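Local atomic coordinates of unsaturated glucuronyl hydrolase (Streptococcus agalactiae, PDB entry 2ZZR), a protein that hydrolyses unsaturated disaccharides of hyaluronan, chondroitin and heparin, releasing the 4-deoxy-4,5-didehydro uronic acid by cleaving (1->3) and (1->4) glycosidic bonds. Residues L36-Y40 and Y83-L89; G116-P121 and W393-W397. All blocks are in the same frame, centred on the assembly; numbering follows the deposited sequence. Where two conformers were deposited one is given.

Both contacts belong to the alpha-helical barrel, but at different depths. Interaction 1 lies about 22 Å from the centre of the chain, where helix 25-46 meets the turn between helices 70-84 and 87-105; it is partly buried and combines leucine packing with hydrogen bonding of a tyrosine hydroxyl. Interaction 2, about 10 Å from the chain centre, is wholly buried: the C-terminal tail lies against helix 115-130 without a hydrogen bond between them, through aromatic and aliphatic surfaces next to the substrate site. The centres of interactions 1 and 2 are about 18 Å apart, their nearest atoms about 7 Å. Helix 87-105, partly in interaction 1, is followed by helix 115-130 of interaction 2.

Interaction 1 (L36-Y40 and Y83-L89)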
loop_
_atom_site.group_PDB
_atom_site.type_symbol
_atom_site.label_atom_id
_atom_site.label_comp_id
_atom_site.label_asym_id
_atom_site.label_seq_id
_atom_site.Cartn_x
_atom_site.Cartn_y
_atom_site.Cartn_z
ATOM N N LEU A 36 -19.456 -3.269 1.349
ATOM C CA LEU A 36 -19.778 -4.414 2.203
ATOM C C LEU A 36 -20.756 -5.397 1.555
ATOM O O LEU A 36 -20.619 -6.607 1.731
ATOM C CB LEU A 36 -20.281 -3.957 3.577
ATOM C CG LEU A 36 -19.202 -3.982 4.663
ATOM C CD1 LEU A 36 -17.960 -3.153 4.281
ATOM C CD2 LEU A 36 -19.761 -3.534 6.006
ATOM N N LYS A 37 -21.715 -4.875 0.797
ATOM C CA LYS A 37 -22.639 -5.717 0.027
ATOM C C LYS A 37 -21.867 -6.628 -0.927
ATOM O O LYS A 37 -22.174 -7.817 -1.044
ATOM C CB LYS A 37 -23.639 -4.862 -0.748
ATOM C CG LYS A 37 -24.741 -4.265 0.119
ATOM C CD LYS A 37 -25.614 -3.344 -0.693
ATOM C CE LYS A 37 -26.627 -2.625 0.186
ATOM N NZ LYS A 37 -27.408 -1.654 -0.630
ATOM N N GLN A 38 -20.849 -6.072 -1.585
ATOM C CA GLN A 38 -19.973 -6.865 -2.452
ATOM C C GLN A 38 -19.129 -7.864 -1.656
ATOM O O GLN A 38 -18.953 -9.003 -2.083
ATOM C CB GLN A 38 -19.077 -5.964 -3.315
ATOM C CG GLN A 38 -18.344 -6.714 -4.446
ATOM C CD GLN A 38 -19.307 -7.454 -5.368
ATOM O OE1 GLN A 38 -20.102 -6.833 -6.076
ATOM N NE2 GLN A 38 -19.236 -8.786 -5.360
ATOM N N LEU A 39 -18.620 -7.445 -0.497
ATOM C CA LEU A 39 -17.815 -8.333 0.345
ATOM C C LEU A 39 -18.601 -9.545 0.835
ATOM O O LEU A 39 -18.080 -10.659 0.849
ATOM C CB LEU A 39 -17.198 -7.584 1.536
ATOM C CG LEU A 39 -16.053 -6.600 1.251
ATOM C CD1 LEU A 39 -15.505 -6.064 2.566
ATOM C CD2 LEU A 39 -14.927 -7.247 0.434
ATOM N N TYR A 40 -19.858 -9.328 1.223
ATOM C CA TYR A 40 -20.704 -10.435 1.680
ATOM C C TYR A 40 -20.988 -11.446 0.571
ATOM O O TYR A 40 -20.941 -12.658 0.807
ATOM C CB TYR A 40 -22.002 -9.913 2.299
ATOM C CG TYR A 40 -21.848 -9.522 3.751
ATOM C CD1 TYR A 40 -21.735 -8.182 4.120
ATOM C CD2 TYR A 40 -21.800 -10.490 4.753
ATOM C CE1 TYR A 40 -21.590 -7.815 5.452
ATOM C CE2 TYR A 40 -21.656 -10.133 6.088
ATOM C CZ TYR A 40 -21.549 -8.792 6.429
ATOM O OH TYR A 40 -21.413 -8.425 7.747
ATOM N N TYR A 83 -16.476 -1.978 11.004
ATOM C CA TYR A 83 -17.629 -1.164 10.669
ATOM C C TYR A 83 -18.930 -1.685 11.279
ATOM O O TYR A 83 -19.719 -0.896 11.790
ATOM C CB TYR A 83 -17.781 -1.026 9.154
ATOM C CG TYR A 83 -18.954 -0.165 8.747
ATOM C CD1 TYR A 83 -18.881 1.226 8.833
ATOM C CD2 TYR A 83 -20.139 -0.739 8.283
ATOM C CE1 TYR A 83 -19.945 2.022 8.461
ATOM C CE2 TYR A 83 -21.217 0.049 7.911
ATOM C CZ TYR A 83 -21.115 1.430 8.005
ATOM O OH TYR A 83 -22.173 2.224 7.637
ATOM N N ASN A 84 -19.156 -2.996 11.223
ATOM C CA ASN A 84 -20.461 -3.536 11.647
ATOM C C ASN A 84 -20.471 -4.591 12.767
ATOM O O ASN A 84 -21.548 -5.050 13.168
ATOM C CB ASN A 84 -21.299 -3.984 10.431
ATOM C CG ASN A 84 -20.780 -5.266 9.772
ATOM O OD1 ASN A 84 -21.210 -5.621 8.672
ATOM N ND2 ASN A 84 -19.871 -5.964 10.437
ATOM N N GLN A 85 -19.283 -4.960 13.256
ATOM C CA GLN A 85 -19.133 -5.918 14.363
ATOM C C GLN A 85 -19.858 -7.259 14.136
ATOM O O GLN A 85 -20.300 -7.903 15.092
ATOM C CB GLN A 85 -19.564 -5.284 15.701
ATOM C CG GLN A 85 -18.799 -4.016 16.104
ATOM C CD GLN A 85 -19.301 -2.753 15.411
ATOM O OE1 GLN A 85 -20.504 -2.560 15.224
ATOM N NE2 GLN A 85 -18.373 -1.883 15.034
ATOM N N ASP A 86 -19.975 -7.673 12.874
ATOM C CA ASP A 86 -20.635 -8.933 12.513
ATOM C C ASP A 86 -19.695 -10.099 12.785
ATOM O O ASP A 86 -18.644 -10.228 12.148
ATOM C CB ASP A 86 -21.071 -8.907 11.040
ATOM C CG ASP A 86 -21.843 -10.161 10.603
ATOM O OD1 ASP A 86 -22.128 -11.055 11.426
ATOM O OD2 ASP A 86 -22.178 -10.243 9.403
ATOM N N LYS A 87 -20.084 -10.942 13.740
ATOM C CA LYS A 87 -19.318 -12.129 14.118
ATOM C C LYS A 87 -18.990 -13.037 12.921
ATOM O O LYS A 87 -17.957 -13.705 12.917
ATOM C CB LYS A 87 -20.080 -12.920 15.190
ATOM C CG LYS A 87 -19.198 -13.521 16.286
ATOM C CD LYS A 87 -18.726 -14.936 15.955
ATOM C CE LYS A 87 -19.730 -16.007 16.384
ATOM N NZ LYS A 87 -19.682 -16.276 17.856
ATOM N N LYS A 88 -19.868 -13.047 11.915
ATOM C CA LYS A 88 -19.663 -13.839 10.698
ATOM C C LYS A 88 -18.371 -13.439 9.972
ATOM O O LYS A 88 -17.649 -14.294 9.446
ATOM C CB LYS A 88 -20.856 -13.688 9.748
ATOM C CG LYS A 88 -20.790 -14.589 8.511
ATOM C CD LYS A 88 -21.505 -13.979 7.311
ATOM C CE LYS A 88 -23.012 -14.182 7.382
ATOM N NZ LYS A 88 -23.728 -13.244 6.471
ATOM N N LEU A 89 -18.094 -12.137 9.947
ATOM C CA LEU A 89 -16.872 -11.618 9.330
ATOM C C LEU A 89 -15.633 -12.047 10.104
ATOM O O LEU A 89 -14.643 -12.478 9.510
ATOM C CB LEU A 89 -16.933 -10.092 9.210
ATOM C CG LEU A 89 -17.995 -9.538 8.259
ATOM C CD1 LEU A 89 -18.103 -8.038 8.417
ATOM C CD2 LEU A 89 -17.707 -9.900 6.809
#
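Tyr40 dominates this contact, reaching from helix 25-46 to the turn that joins helices 70-84 and 87-105. Its CA-to-CB bond points sideways, yet the long phenol carries Tyr40 OH to within 2.6 Å of Asp86 OD2 and 3.0 Å of Asn84 OD1. Both are within hydrogen-bonding distance, and the single hydroxyl proton can serve either. Asp86 is also the N-cap of helix 87-105: its OD1 accepts from Lys88 N at 3.1 Å, so one carboxylate serves both helix start and tyrosine. Gln85, the first residue beyond helix 70-84, takes a positive phi and turns the chain. Away from the hydroxyl the contact is apolar. Leu36, one turn before Tyr40, sets CD2 3.6 Å from Tyr83 CD2, while Leu89 CD2 lies 4.0 Å from Tyr40 CZ. The Tyr83 hydroxyl bonds instead to Glu33, farther back on helix 25-46. The N-capped connection between helices 70-84 and 87-105, packed on helix 25-46, is a helical hairpin of the kind that builds the alpha/alpha barrel of family 88.

Interaction 2 (G116-P121 and W393-W397); sequences GFLYTP and WELYW
Residues 116-121 form a turn and a half of helix, with Thr120 N bonded to Gly116 O at 2.8 Å; Pro121 lacks an amide hydrogen, and the helix kinks there. Against it runs the irregular C-terminal tail 393-397, closest in backbone at Pro121 and Tyr396, whose CA atoms are 5.9 Å apart. Residues 393-395 are extended, and their side chains stay beyond reach of the helix. At Tyr396 the backbone turns to helical angles (phi/psi -66/-41) and, with chi1 m, its CA-to-CB bond points toward the helix: the side-chain CD2 of Tyr396 lies 4.1 Å from Pro121 CA, and the backbone carbonyl Tyr396 O is 3.5 Å from Thr120 CG2. The Tyr396 hydroxyl is hydrogen-bonded to Glu82 of helix 70-84. Trp397, the last residue, is also chi1 m, with chi2 98°, and its broad indole covers the kink. Its CE3 approaches Thr120 CG2 at 3.5 Å, while its CH2 is 4.0 Å from Pro121 CG and 4.1 Å from Phe117 CD2, at the edge of the phenylalanine ring. Small Gly116 and compact Thr120 and Pro121 suit so large a ring. Phe117 also borders Asp114, the likely nucleophile, and substrate-binding Trp250, so, through Phe117, the chain terminus probably lies behind the wall of the catalytic pocket. Trp397 NE1 bonds Glu384, its OXT forms a salt bridge with Arg260, and its O accepts from Arg128, fixing the tail among helices 70-84, 115-130, 245-262 and 376-390.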
loop_
_atom_site.group_PDB
_atom_site.type_symbol
_atom_site.label_atom_id
_atom_site.label_comp_id
_atom_site.label_asym_id
_atom_site.label_seq_id
_atom_site.Cartn_x
_atom_site.Cartn_y
_atom_site.Cartn_z
ATOM N N GLY A 116 4.909 -8.333 5.014
ATOM C CA GLY A 116 4.056 -7.296 5.588
ATOM C C GLY A 116 2.712 -7.193 4.894
ATOM O O GLY A 116 1.673 -7.182 5.552
ATOM N N PHE A 117 2.714 -7.127 3.564
ATOM C CA PHE A 117 1.459 -7.145 2.806
ATOM C C PHE A 117 0.601 -8.352 3.185
ATOM O O PHE A 117 -0.626 -8.251 3.269
ATOM C CB PHE A 117 1.713 -7.195 1.296
ATOM C CG PHE A 117 2.129 -5.877 0.684
ATOM C CD1 PHE A 117 3.071 -5.851 -0.340
ATOM C CD2 PHE A 117 1.559 -4.675 1.095
ATOM C CE1 PHE A 117 3.454 -4.645 -0.930
ATOM C CE2 PHE A 117 1.935 -3.463 0.507
ATOM C CZ PHE A 117 2.879 -3.453 -0.508
ATOM N N LEU A 118 1.253 -9.492 3.397
ATOM C CA LEU A 118 0.551 -10.730 3.708
ATOM C C LEU A 118 0.033 -10.778 5.140
ATOM O O LEU A 118 -1.133 -11.116 5.367
ATOM C CB LEU A 118 1.450 -11.940 3.429
ATOM C CG LEU A 118 1.580 -12.316 1.950
ATOM C CD1 LEU A 118 2.684 -13.336 1.751
ATOM C CD2 LEU A 118 0.255 -12.829 1.372
ATOM N N TYR A 119 0.894 -10.432 6.093
ATOM C CA TYR A 119 0.607 -10.670 7.511
ATOM C C TYR A 119 0.039 -9.484 8.272
ATOM O O TYR A 119 -0.658 -9.668 9.266
ATOM C CB TYR A 119 1.824 -11.277 8.217
ATOM C CG TYR A 119 1.976 -12.733 7.830
ATOM C CD1 TYR A 119 1.460 -13.746 8.639
ATOM C CD2 TYR A 119 2.573 -13.095 6.619
ATOM C CE1 TYR A 119 1.563 -15.080 8.266
ATOM C CE2 TYR A 119 2.676 -14.429 6.236
ATOM C CZ TYR A 119 2.169 -15.415 7.062
ATOM O OH TYR A 119 2.255 -16.739 6.688
ATOM N N THR A 120 0.329 -8.270 7.809
ATOM C CA THR A 120 -0.165 -7.071 8.505
ATOM C C THR A 120 -1.702 -6.892 8.457
ATOM O O THR A 120 -2.325 -6.734 9.517
ATOM C CB THR A 120 0.570 -5.789 8.044
ATOM O OG1 THR A 120 1.974 -5.931 8.311
ATOM C CG2 THR A 120 0.016 -4.561 8.786
ATOM N N PRO A 121 -2.316 -6.910 7.252
ATOM C CA PRO A 121 -3.769 -6.719 7.165
ATOM C C PRO A 121 -4.580 -7.949 7.579
ATOM O O PRO A 121 -5.801 -7.863 7.675
ATOM C CB PRO A 121 -4.005 -6.415 5.679
ATOM C CG PRO A 121 -2.633 -6.214 5.078
ATOM C CD PRO A 121 -1.723 -7.042 5.908
ATOM N N TRP A 393 -9.468 5.363 13.089
ATOM C CA TRP A 393 -9.049 3.990 12.816
ATOM C C TRP A 393 -7.672 3.664 13.395
ATOM O O TRP A 393 -6.699 4.377 13.150
ATOM C CB TRP A 393 -9.101 3.695 11.309
ATOM C CG TRP A 393 -8.660 2.294 10.978
ATOM C CD1 TRP A 393 -9.238 1.131 11.399
ATOM C CD2 TRP A 393 -7.543 1.915 10.157
ATOM N NE1 TRP A 393 -8.546 0.046 10.895
ATOM C CE2 TRP A 393 -7.507 0.499 10.128
ATOM C CE3 TRP A 393 -6.575 2.634 9.441
ATOM C CZ2 TRP A 393 -6.533 -0.217 9.413
ATOM C CZ3 TRP A 393 -5.604 1.920 8.731
ATOM C CH2 TRP A 393 -5.597 0.509 8.719
ATOM N N GLU A 394 -7.609 2.593 14.185
ATOM C CA GLU A 394 -6.349 2.071 14.690
ATOM C C GLU A 394 -5.640 1.273 13.590
ATOM O O GLU A 394 -6.129 0.222 13.166
ATOM C CB GLU A 394 -6.581 1.178 15.918
ATOM C CG GLU A 394 -5.292 0.744 16.602
ATOM C CD GLU A 394 -5.509 -0.207 17.777
ATOM O OE1 GLU A 394 -4.506 -0.567 18.430
ATOM O OE2 GLU A 394 -6.674 -0.584 18.060
ATOM N N LEU A 395 -4.483 1.767 13.148
ATOM C CA LEU A 395 -3.775 1.148 12.014
ATOM C C LEU A 395 -3.385 -0.296 12.256
ATOM O O LEU A 395 -2.839 -0.629 13.313
ATOM C CB LEU A 395 -2.512 1.946 11.667
ATOM C CG LEU A 395 -2.660 3.090 10.666
ATOM C CD1 LEU A 395 -3.657 4.135 11.142
ATOM C CD2 LEU A 395 -1.300 3.733 10.423
ATOM N N TYR A 396 -3.640 -1.148 11.265
ATOM C CA TYR A 396 -3.059 -2.496 11.263
ATOM C C TYR A 396 -1.546 -2.377 11.121
ATOM O O TYR A 396 -0.793 -3.078 11.806
ATOM C CB TYR A 396 -3.632 -3.351 10.125
ATOM C CG TYR A 396 -5.153 -3.453 10.120
ATOM C CD1 TYR A 396 -5.884 -3.326 11.308
ATOM C CD2 TYR A 396 -5.852 -3.696 8.938
ATOM C CE1 TYR A 396 -7.276 -3.427 11.308
ATOM C CE2 TYR A 396 -7.248 -3.807 8.927
ATOM C CZ TYR A 396 -7.950 -3.666 10.121
ATOM O OH TYR A 396 -9.323 -3.756 10.120
ATOM N N TRP A 397 -1.127 -1.456 10.248
ATOM C CA TRP A 397 0.289 -1.155 9.974
ATOM C C TRP A 397 1.035 -0.663 11.204
ATOM O O TRP A 397 0.452 -0.128 12.161
ATOM C CB TRP A 397 0.414 -0.112 8.849
ATOM C CG TRP A 397 -0.455 -0.432 7.680
ATOM C CD1 TRP A 397 -1.682 0.093 7.408
ATOM C CD2 TRP A 397 -0.188 -1.391 6.648
ATOM N NE1 TRP A 397 -2.197 -0.468 6.262
ATOM C CE2 TRP A 397 -1.298 -1.382 5.775
ATOM C CE3 TRP A 397 0.889 -2.250 6.370
ATOM C CZ2 TRP A 397 -1.375 -2.210 4.652
ATOM C CZ3 TRP A 397 0.817 -3.070 5.244
ATOM C CH2 TRP A 397 -0.304 -3.039 4.397
ATOM O OXT TRP A 397 2.261 -0.797 11.252
#